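Local coordinates for glutamate ABC superfamily ATP binding cassette transporter, binding protein (Enterococcus faecium DO, PDB 5EYF) that binds glutamate between its two lobes and probably delivers it, as an extracellular solute-binding protein, to an ABC transporter for uptake, at residues B[39-45]-B[231-236]; B[108-113]-B[186-191]; B[120-125]-B[144-149]. All coordinates share one frame. Where two conformers were deposited one is given. Residues are numbered along the deposited sequence.

Contact 1 (B[39-45]-B[231-236]); sequences QGFDVDI and IYQKWF
Two helix ends pack nearly antiparallel: axes of 41-45 and 231-235 cross at 158° and approach to 9.9 Å, with Phe41 facing Trp235 (CA-CA 6.1 Å) and Asp44 facing Ile231 (6.8 Å). Ile231 sets CG2 3.6 Å from Asp44 CB, 3.7 Å from Phe41 CD1 and 4.0 Å from Ile45 CD1. Tyr232 brings CD1 to 4.1 Å from Phe41 CE1, while its hydroxyl bonds to Glu239 O. This joins C-terminal helix 227-235 to helix 41-54 in the lobe formed largely by the chain's ends, as in type 3 solute-binding proteins. Lys234, extended, reaches Asp44 in a salt bridge (NZ to OD2 2.7 Å). Trp235 (chi1 m) donates NE1 to the same OD2 at 2.8 Å and lays its six-membered ring over N-cap Gly40, whose CA is 3.6 Å from the centroid (CH-pi); at phi/psi 146/174 a CB would jam against the preceding carbonyl O, so glycine fits. Phe236 turns its edge to the face of Phe41 (chi1 t), centroids 5.4 Å apart and planes at 69°.

Contact 2 (B[108-113]-B[186-191]); sequences ALLVKK and PEYELV
Leu110 and Leu190 lie together on one face of an antiparallel strand pair, a non-hydrogen-bonded pair with CA atoms 4.5 Å apart and CD1 atoms 4.0 Å apart. Leu110 (chi1 t, chi2 p) also sets CD1 4.1 Å from Tyr188 CB, and this face is covered by helices 156-164 and 175-182, which explains its large apolar residues. On the other face beta-branched Val111 and Val191, suited to extended backbone, meet diagonally (CG2 to CG1 3.6 Å), and Leu109 CB comes 4.1 Å from Val191 CG2. The axes of 108-112 and 188-191 approach to 4.7 Å at 143°, a marked twist. Strand 188-191 here flanks the long strand 103-112, which has strand 170-172 as another partner, in the mixed sheet of the lobe inserted between the chain's two ends. Val111 and Glu189 form the hydrogen-bonded pair, Val111 N to Glu189 O 3.1 Å and Glu189 N to Val111 O 2.9 Å; Val191 N also gives a bond to Leu109 O at 3.1 Å. A water donates a hydrogen bond to Val191 O (2.7 Å) and accepts a weak one from Leu109 N (3.1 Å). Past the Lys112-Tyr188 pair, whose side chains diverge, Lys113 N bonds to Glu187 O at 2.9 Å. At the solvent edge the long Lys112 side chain reaches Glu187 in a salt bridge, NZ to OE2 3.3 Å, whose hydrogen bond is weak.

Contact 3 (B[120-125]-B[144-149]); sequences VDDLNA and HAPDAK
Neither segment is a regular strand where they meet. Residues 120-122 make a short 3-10 turn, with Leu123 N bonded to Val120 O at 3.2 Å, after which the chain extends through Leu123 and Asn124. Opposite, Ala145 (phi/psi -139/66) is the first residue to leave the helix ending at His144, and a type I beta turn runs from Ala145 to Ala148, closed by Ala148 N to Ala145 O at 2.9 Å. The nearest CA atoms, those of Asn124 and Ala148, are 4.3 Å apart. No direct hydrogen bond crosses the gap; instead Ala148 CA points its hydrogen at Asn124 O (3.3 Å, 169° at H), Ala125 CA lies 3.0 Å from Asp147 O in a second CA-H...O contact, and a water links the backbones, giving a bond to Leu123 O at 2.9 Å and accepting one from Asp147 N at 3.1 Å. The setting is a beta-alpha-beta unit: 120-125 leads toward strand 128-132, helix 136-144 follows, and the turn returns the chain to parallel strand 149-153. Among the side chains, Leu123 (chi1 m, chi2 t) puts CB 3.6 Å from Ala145 CB and 4.1 Å from Ala148 CB; the small alanines permit this close backbone approach. Val120 (chi1 p) adds CG2 at 4.3 Å from Ala145 CB and 4.0 Å from His144 CB. Asn124 turns away, its OD1 bonded to Ser126 N, and on the exposed side the aliphatic part of Lys149 passes Ala125, CD 3.5 Å from Ala125 O.

From the N terminus, the chain enters contact 1 at 39-45, and this loop closes only at 231-236, so both other contacts nest inside it. Segment 108-113 opens contact 2, and contact 3, 120-125 with 144-149, opens and closes before 186-191 completes contact 2: none cross. Within the lobe built largely from the chain's ends, contact 1 ties helix 227-235 to helix 41-54; contact 2 joins strands 103-112 and 188-191 of the inserted lobe, and contact 3 brings the loop before strand 128-132 against the turn after helix 136-144. The last two touch through Leu109, whose CD1 lies 3.6 Å from Val120 N. Contacts 1 and 3 stand on opposite sides of the chain's centre.

Contact 1 (B[39-45]-B[231-236])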
loop_
_atom_site.group_PDB
_atom_site.type_symbol
_atom_site.label_atom_id
_atom_site.label_comp_id
_atom_site.label_asym_id
_atom_site.label_seq_id
_atom_site.Cartn_x
_atom_site.Cartn_y
_atom_site.Cartn_z
ATOM N N GLN B 39 13.317 10.863 17.835
ATOM C CA GLN B 39 13.189 9.409 17.822
ATOM C C GLN B 39 12.004 8.984 16.968
ATOM O O GLN B 39 11.031 9.726 16.824
ATOM C CB GLN B 39 12.993 8.859 19.238
ATOM C CG GLN B 39 14.119 9.191 20.198
ATOM C CD GLN B 39 13.837 8.662 21.577
ATOM O OE1 GLN B 39 12.746 8.855 22.110
ATOM N NE2 GLN B 39 14.805 7.959 22.156
ATOM N N GLY B 40 12.085 7.781 16.419
ATOM C CA GLY B 40 10.978 7.219 15.656
ATOM C C GLY B 40 11.460 6.345 14.518
ATOM O O GLY B 40 12.639 6.235 14.234
ATOM N N PHE B 41 10.491 5.700 13.869
ATOM C CA PHE B 41 10.777 4.846 12.722
ATOM C C PHE B 41 11.481 5.615 11.610
ATOM O O PHE B 41 12.434 5.110 11.009
ATOM C CB PHE B 41 9.456 4.239 12.222
ATOM C CG PHE B 41 9.568 3.372 11.003
ATOM C CD1 PHE B 41 10.042 2.066 11.113
ATOM C CD2 PHE B 41 9.139 3.828 9.757
ATOM C CE1 PHE B 41 10.130 1.246 10.004
ATOM C CE2 PHE B 41 9.201 3.008 8.646
ATOM C CZ PHE B 41 9.695 1.715 8.759
ATOM N N ASP B 42 10.962 6.797 11.243
ATOM C CA ASP B 42 11.610 7.574 10.181
ATOM C C ASP B 42 13.046 7.922 10.564
ATOM O O ASP B 42 13.952 7.858 9.725
ATOM C CB ASP B 42 10.862 8.889 9.905
ATOM C CG ASP B 42 9.593 8.722 9.098
ATOM O OD1 ASP B 42 9.404 7.684 8.408
ATOM O OD2 ASP B 42 8.782 9.700 9.153
ATOM N N VAL B 43 13.258 8.333 11.825
ATOM C CA VAL B 43 14.602 8.635 12.320
ATOM C C VAL B 43 15.506 7.406 12.208
ATOM O O VAL B 43 16.668 7.503 11.777
ATOM C CB VAL B 43 14.525 9.150 13.768
ATOM C CG1 VAL B 43 15.934 9.262 14.383
ATOM C CG2 VAL B 43 13.825 10.493 13.800
ATOM N N ASP B 44 15.004 6.238 12.609
ATOM C CA ASP B 44 15.859 5.043 12.579
ATOM C C ASP B 44 16.175 4.596 11.156
ATOM O O ASP B 44 17.288 4.122 10.871
ATOM C CB ASP B 44 15.209 3.902 13.361
ATOM C CG ASP B 44 15.356 4.075 14.874
ATOM O OD1 ASP B 44 16.027 5.043 15.323
ATOM O OD2 ASP B 44 14.806 3.239 15.615
ATOM N N ILE B 45 15.195 4.684 10.263
ATOM C CA ILE B 45 15.458 4.403 8.854
ATOM C C ILE B 45 16.524 5.360 8.315
ATOM O O ILE B 45 17.439 4.952 7.584
ATOM C CB ILE B 45 14.142 4.471 8.041
ATOM C CG1 ILE B 45 13.160 3.308 8.428
ATOM C CG2 ILE B 45 14.408 4.429 6.561
ATOM C CD1 ILE B 45 13.601 1.930 7.933
ATOM N N ILE B 231 14.130 -2.695 12.323
ATOM C CA ILE B 231 13.627 -1.358 12.644
ATOM C C ILE B 231 12.098 -1.346 12.662
ATOM O O ILE B 231 11.470 -0.728 13.544
ATOM C CB ILE B 231 14.189 -0.336 11.647
ATOM C CG1 ILE B 231 15.702 -0.215 11.782
ATOM C CG2 ILE B 231 13.522 1.052 11.827
ATOM C CD1 ILE B 231 16.362 0.561 10.655
ATOM N N TYR B 232 11.475 -2.031 11.697
ATOM C CA TYR B 232 10.019 -2.140 11.673
ATOM C C TYR B 232 9.498 -2.800 12.954
ATOM O O TYR B 232 8.538 -2.315 13.567
ATOM C CB TYR B 232 9.563 -2.911 10.429
ATOM C CG TYR B 232 8.055 -2.828 10.299
ATOM C CD1 TYR B 232 7.452 -1.785 9.595
ATOM C CD2 TYR B 232 7.238 -3.741 10.953
ATOM C CE1 TYR B 232 6.074 -1.679 9.525
ATOM C CE2 TYR B 232 5.856 -3.637 10.899
ATOM C CZ TYR B 232 5.282 -2.604 10.189
ATOM O OH TYR B 232 3.915 -2.506 10.152
ATOM N N GLN B 233 10.140 -3.901 13.375
ATOM C CA GLN B 233 9.718 -4.634 14.568
ATOM C C GLN B 233 9.875 -3.811 15.842
ATOM O O GLN B 233 9.132 -4.019 16.807
ATOM C CB GLN B 233 10.516 -5.933 14.680
ATOM C CG GLN B 233 10.176 -6.912 13.579
ATOM C CD GLN B 233 11.165 -8.058 13.419
ATOM O OE1 GLN B 233 11.384 -8.565 12.294
ATOM N NE2 GLN B 233 11.732 -8.510 14.537
ATOM N N LYS B 234 10.841 -2.889 15.870
ATOM C CA LYS B 234 11.041 -2.026 17.031
ATOM C C LYS B 234 9.863 -1.083 17.239
ATOM O O LYS B 234 9.420 -0.872 18.378
ATOM C CB LYS B 234 12.336 -1.225 16.853
ATOM C CG LYS B 234 12.590 -0.165 17.948
ATOM C CD LYS B 234 13.896 0.588 17.691
ATOM C CE LYS B 234 14.000 1.843 18.526
ATOM N NZ LYS B 234 15.217 2.640 18.193
ATOM N N TRP B 235 9.336 -0.518 16.153
ATOM C CA TRP B 235 8.320 0.531 16.234
ATOM C C TRP B 235 6.888 0.028 16.076
ATOM O O TRP B 235 5.977 0.631 16.650
ATOM C CB TRP B 235 8.609 1.629 15.188
ATOM C CG TRP B 235 9.873 2.357 15.591
ATOM C CD1 TRP B 235 11.145 2.162 15.099
ATOM C CD2 TRP B 235 9.997 3.295 16.654
ATOM N NE1 TRP B 235 12.038 2.961 15.771
ATOM C CE2 TRP B 235 11.357 3.673 16.723
ATOM C CE3 TRP B 235 9.085 3.887 17.531
ATOM C CZ2 TRP B 235 11.835 4.603 17.655
ATOM C CZ3 TRP B 235 9.553 4.812 18.439
ATOM C CH2 TRP B 235 10.920 5.155 18.502
ATOM N N PHE B 236 6.667 -1.064 15.344
ATOM C CA PHE B 236 5.321 -1.567 15.052
ATOM C C PHE B 236 5.206 -3.054 15.369
ATOM O O PHE B 236 4.790 -3.856 14.523
ATOM C CB PHE B 236 4.979 -1.288 13.591
ATOM C CG PHE B 236 5.160 0.124 13.235
ATOM C CD1 PHE B 236 4.272 1.071 13.713
ATOM C CD2 PHE B 236 6.265 0.543 12.506
ATOM C CE1 PHE B 236 4.457 2.392 13.439
ATOM C CE2 PHE B 236 6.460 1.889 12.253
ATOM C CZ PHE B 236 5.546 2.809 12.703
#

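Contact 2 (B[108-113]-B[186-191])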
loop_
_atom_site.group_PDB
_atom_site.type_symbol
_atom_site.label_atom_id
_atom_site.label_comp_id
_atom_site.label_asym_id
_atom_site.label_seq_id
_atom_site.Cartn_x
_atom_site.Cartn_y
_atom_site.Cartn_z
ATOM N N ALA B 108 -7.265 7.220 7.867
ATOM C CA ALA B 108 -8.228 6.600 8.771
ATOM C C ALA B 108 -8.878 7.663 9.640
ATOM O O ALA B 108 -8.564 8.851 9.544
ATOM C CB ALA B 108 -7.585 5.526 9.669
ATOM N N LEU B 109 -9.801 7.209 10.486
ATOM C CA LEU B 109 -10.574 8.063 11.381
ATOM C C LEU B 109 -10.330 7.681 12.826
ATOM O O LEU B 109 -10.333 6.502 13.170
ATOM C CB LEU B 109 -12.069 7.927 11.157
ATOM C CG LEU B 109 -12.636 8.320 9.802
ATOM C CD1 LEU B 109 -14.161 8.181 9.798
ATOM C CD2 LEU B 109 -12.219 9.731 9.402
ATOM N N LEU B 110 -10.195 8.691 13.682
ATOM C CA LEU B 110 -10.140 8.513 15.125
ATOM C C LEU B 110 -11.357 9.200 15.737
ATOM O O LEU B 110 -11.640 10.357 15.411
ATOM C CB LEU B 110 -8.846 9.133 15.682
ATOM C CG LEU B 110 -8.550 8.996 17.180
ATOM C CD1 LEU B 110 -7.926 7.646 17.423
ATOM C CD2 LEU B 110 -7.631 10.117 17.699
ATOM N N VAL B 111 -12.088 8.479 16.593
ATOM C CA VAL B 111 -13.280 8.993 17.260
ATOM C C VAL B 111 -13.224 8.599 18.730
ATOM O O VAL B 111 -12.474 7.706 19.126
ATOM C CB VAL B 111 -14.589 8.452 16.606
ATOM C CG1 VAL B 111 -14.682 8.870 15.140
ATOM C CG2 VAL B 111 -14.659 6.941 16.712
ATOM N N LYS B 112 -14.027 9.282 19.547
ATOM C CA LYS B 112 -14.251 8.817 20.908
ATOM C C LYS B 112 -14.995 7.483 20.876
ATOM O O LYS B 112 -15.976 7.323 20.144
ATOM C CB LYS B 112 -15.061 9.853 21.688
ATOM C CG LYS B 112 -15.298 9.522 23.151
ATOM C CD LYS B 112 -16.153 10.607 23.795
ATOM C CE LYS B 112 -16.831 10.111 25.060
ATOM N NZ LYS B 112 -16.016 10.413 26.260
ATOM N N LYS B 113 -14.550 6.530 21.692
ATOM C CA LYS B 113 -15.293 5.276 21.828
ATOM C C LYS B 113 -16.770 5.523 22.097
ATOM O O LYS B 113 -17.143 6.365 22.921
ATOM C CB LYS B 113 -14.715 4.418 22.946
ATOM C CG LYS B 113 -13.432 3.775 22.563
ATOM C CD LYS B 113 -12.771 3.115 23.738
ATOM C CE LYS B 113 -11.415 2.581 23.306
ATOM N NZ LYS B 113 -10.902 1.572 24.258
ATOM N N PRO B 186 -6.662 6.363 25.730
ATOM C CA PRO B 186 -7.516 5.167 25.615
ATOM C C PRO B 186 -9.010 5.442 25.445
ATOM O O PRO B 186 -9.752 4.497 25.154
ATOM C CB PRO B 186 -7.241 4.418 26.927
ATOM C CG PRO B 186 -6.709 5.455 27.862
ATOM C CD PRO B 186 -5.940 6.411 27.012
ATOM N N GLU B 187 -9.482 6.676 25.610
ATOM C CA GLU B 187 -10.889 6.962 25.360
ATOM C C GLU B 187 -11.223 7.019 23.875
ATOM O O GLU B 187 -12.400 7.199 23.532
ATOM C CB GLU B 187 -11.290 8.290 26.007
ATOM C CG GLU B 187 -11.450 8.256 27.508
ATOM C CD GLU B 187 -11.974 9.575 28.039
ATOM O OE1 GLU B 187 -11.324 10.162 28.928
ATOM O OE2 GLU B 187 -13.034 10.029 27.545
ATOM N N TYR B 188 -10.220 6.900 23.003
ATOM C CA TYR B 188 -10.365 7.104 21.567
ATOM C C TYR B 188 -9.877 5.872 20.822
ATOM O O TYR B 188 -8.990 5.161 21.295
ATOM C CB TYR B 188 -9.588 8.340 21.120
ATOM C CG TYR B 188 -10.116 9.550 21.827
ATOM C CD1 TYR B 188 -11.118 10.314 21.256
ATOM C CD2 TYR B 188 -9.658 9.900 23.090
ATOM C CE1 TYR B 188 -11.637 11.394 21.899
ATOM C CE2 TYR B 188 -10.181 10.969 23.744
ATOM C CZ TYR B 188 -11.175 11.712 23.141
ATOM O OH TYR B 188 -11.697 12.789 23.790
ATOM N N GLU B 189 -10.467 5.622 19.652
ATOM C CA GLU B 189 -10.086 4.449 18.872
ATOM C C GLU B 189 -10.165 4.770 17.388
ATOM O O GLU B 189 -10.922 5.654 16.951
ATOM C CB GLU B 189 -10.968 3.228 19.205
ATOM C CG GLU B 189 -12.442 3.367 18.841
ATOM C CD GLU B 189 -13.281 2.177 19.311
ATOM O OE1 GLU B 189 -12.684 1.172 19.738
ATOM O OE2 GLU B 189 -14.532 2.245 19.265
ATOM N N LEU B 190 -9.392 4.017 16.607
ATOM C CA LEU B 190 -9.553 4.031 15.154
ATOM C C LEU B 190 -10.802 3.246 14.776
ATOM O O LEU B 190 -11.126 2.229 15.400
ATOM C CB LEU B 190 -8.322 3.432 14.438
ATOM C CG LEU B 190 -7.051 4.278 14.272
ATOM C CD1 LEU B 190 -6.375 4.472 15.633
ATOM C CD2 LEU B 190 -6.077 3.634 13.307
ATOM N N VAL B 191 -11.540 3.748 13.788
ATOM C CA VAL B 191 -12.753 3.079 13.329
ATOM C C VAL B 191 -12.760 3.076 11.815
ATOM O O VAL B 191 -12.367 4.061 11.172
ATOM C CB VAL B 191 -14.056 3.740 13.853
ATOM C CG1 VAL B 191 -14.137 3.673 15.371
ATOM C CG2 VAL B 191 -14.194 5.190 13.383
HETATM O O HOH W 1 -11.156 4.945 8.916
#

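Contact 3 (B[120-125]-B[144-149])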
loop_
_atom_site.group_PDB
_atom_site.type_symbol
_atom_site.label_atom_id
_atom_site.label_comp_id
_atom_site.label_asym_id
_atom_site.label_seq_id
_atom_site.Cartn_x
_atom_site.Cartn_y
_atom_site.Cartn_z
ATOM N N VAL B 120 -15.656 6.126 7.224
ATOM C CA VAL B 120 -15.751 7.309 6.392
ATOM C C VAL B 120 -17.152 7.446 5.808
ATOM O O VAL B 120 -17.586 8.557 5.519
ATOM C CB VAL B 120 -14.652 7.242 5.311
ATOM C CG1 VAL B 120 -14.981 6.168 4.284
ATOM C CG2 VAL B 120 -14.402 8.619 4.686
ATOM N N ASP B 121 -17.891 6.344 5.679
ATOM C CA ASP B 121 -19.227 6.410 5.104
ATOM C C ASP B 121 -20.206 7.167 6.004
ATOM O O ASP B 121 -21.256 7.609 5.533
ATOM C CB ASP B 121 -19.757 4.992 4.818
ATOM C CG ASP B 121 -19.000 4.282 3.685
ATOM O OD1 ASP B 121 -18.336 4.979 2.892
ATOM O OD2 ASP B 121 -19.097 3.024 3.565
ATOM N N ASP B 122 -19.886 7.333 7.276
ATOM C CA ASP B 122 -20.751 8.017 8.233
ATOM C C ASP B 122 -20.453 9.511 8.362
ATOM O O ASP B 122 -21.006 10.167 9.243
ATOM C CB ASP B 122 -20.609 7.362 9.612
ATOM C CG ASP B 122 -21.224 5.975 9.665
ATOM O OD1 ASP B 122 -22.137 5.711 8.852
ATOM O OD2 ASP B 122 -20.803 5.148 10.516
ATOM N N LEU B 123 -19.563 10.052 7.550
ATOM C CA LEU B 123 -19.299 11.479 7.546
ATOM C C LEU B 123 -20.209 12.165 6.537
ATOM O O LEU B 123 -20.429 11.660 5.426
ATOM C CB LEU B 123 -17.833 11.742 7.212
ATOM C CG LEU B 123 -16.856 11.103 8.206
ATOM C CD1 LEU B 123 -15.395 11.369 7.789
ATOM C CD2 LEU B 123 -17.112 11.616 9.633
ATOM N N ASN B 124 -20.743 13.315 6.928
ATOM C CA ASN B 124 -21.765 13.986 6.136
ATOM C C ASN B 124 -21.830 15.444 6.585
ATOM O O ASN B 124 -21.054 15.882 7.439
ATOM C CB ASN B 124 -23.108 13.276 6.314
ATOM C CG ASN B 124 -23.515 13.200 7.785
ATOM O OD1 ASN B 124 -23.691 14.231 8.430
ATOM N ND2 ASN B 124 -23.614 11.984 8.327
ATOM N N ALA B 125 -22.800 16.187 6.041
ATOM C CA ALA B 125 -22.911 17.612 6.328
ATOM C C ALA B 125 -23.110 17.906 7.806
ATOM O O ALA B 125 -22.850 19.035 8.240
ATOM C CB ALA B 125 -24.058 18.225 5.528
ATOM N N HIS B 144 -13.595 11.680 -0.209
ATOM C CA HIS B 144 -14.253 10.467 0.261
ATOM C C HIS B 144 -15.447 10.758 1.160
ATOM O O HIS B 144 -16.257 9.862 1.399
ATOM C CB HIS B 144 -13.229 9.581 0.981
ATOM C CG HIS B 144 -12.239 8.951 0.052
ATOM N ND1 HIS B 144 -10.994 9.491 -0.193
ATOM C CD2 HIS B 144 -12.332 7.849 -0.730
ATOM C CE1 HIS B 144 -10.349 8.731 -1.061
ATOM N NE2 HIS B 144 -11.145 7.737 -1.415
ATOM N N ALA B 145 -15.560 11.989 1.659
ATOM C CA ALA B 145 -16.688 12.432 2.477
ATOM C C ALA B 145 -17.047 13.846 2.041
ATOM O O ALA B 145 -16.904 14.808 2.800
ATOM C CB ALA B 145 -16.342 12.374 3.964
ATOM N N PRO B 146 -17.517 14.001 0.800
ATOM C CA PRO B 146 -17.600 15.343 0.202
ATOM C C PRO B 146 -18.559 16.284 0.904
ATOM O O PRO B 146 -18.438 17.502 0.733
ATOM C CB PRO B 146 -18.056 15.053 -1.235
ATOM C CG PRO B 146 -18.782 13.763 -1.141
ATOM C CD PRO B 146 -18.051 12.962 -0.095
ATOM N N ASP B 147 -19.501 15.768 1.685
ATOM C CA ASP B 147 -20.445 16.596 2.418
ATOM C C ASP B 147 -19.947 16.969 3.803
ATOM O O ASP B 147 -20.536 17.841 4.447
ATOM C CB ASP B 147 -21.787 15.868 2.556
ATOM C CG ASP B 147 -22.450 15.619 1.227
ATOM O OD1 ASP B 147 -22.304 16.471 0.321
ATOM O OD2 ASP B 147 -23.113 14.570 1.088
ATOM N N ALA B 148 -18.891 16.322 4.280
ATOM C CA ALA B 148 -18.417 16.571 5.628
ATOM C C ALA B 148 -17.901 17.992 5.775
ATOM O O ALA B 148 -17.380 18.591 4.834
ATOM C CB ALA B 148 -17.307 15.598 5.988
ATOM N N LYS B 149 -18.052 18.523 6.975
ATOM C CA LYS B 149 -17.450 19.793 7.334
ATOM C C LYS B 149 -16.050 19.505 7.846
ATOM O O LYS B 149 -15.825 18.508 8.548
ATOM C CB LYS B 149 -18.298 20.518 8.376
ATOM C CG LYS B 149 -19.593 21.066 7.783
ATOM C CD LYS B 149 -20.551 21.591 8.835
ATOM C CE LYS B 149 -21.666 22.408 8.191
ATOM N NZ LYS B 149 -21.203 23.763 7.761
HETATM O O HOH W 2 -19.978 12.907 2.817
#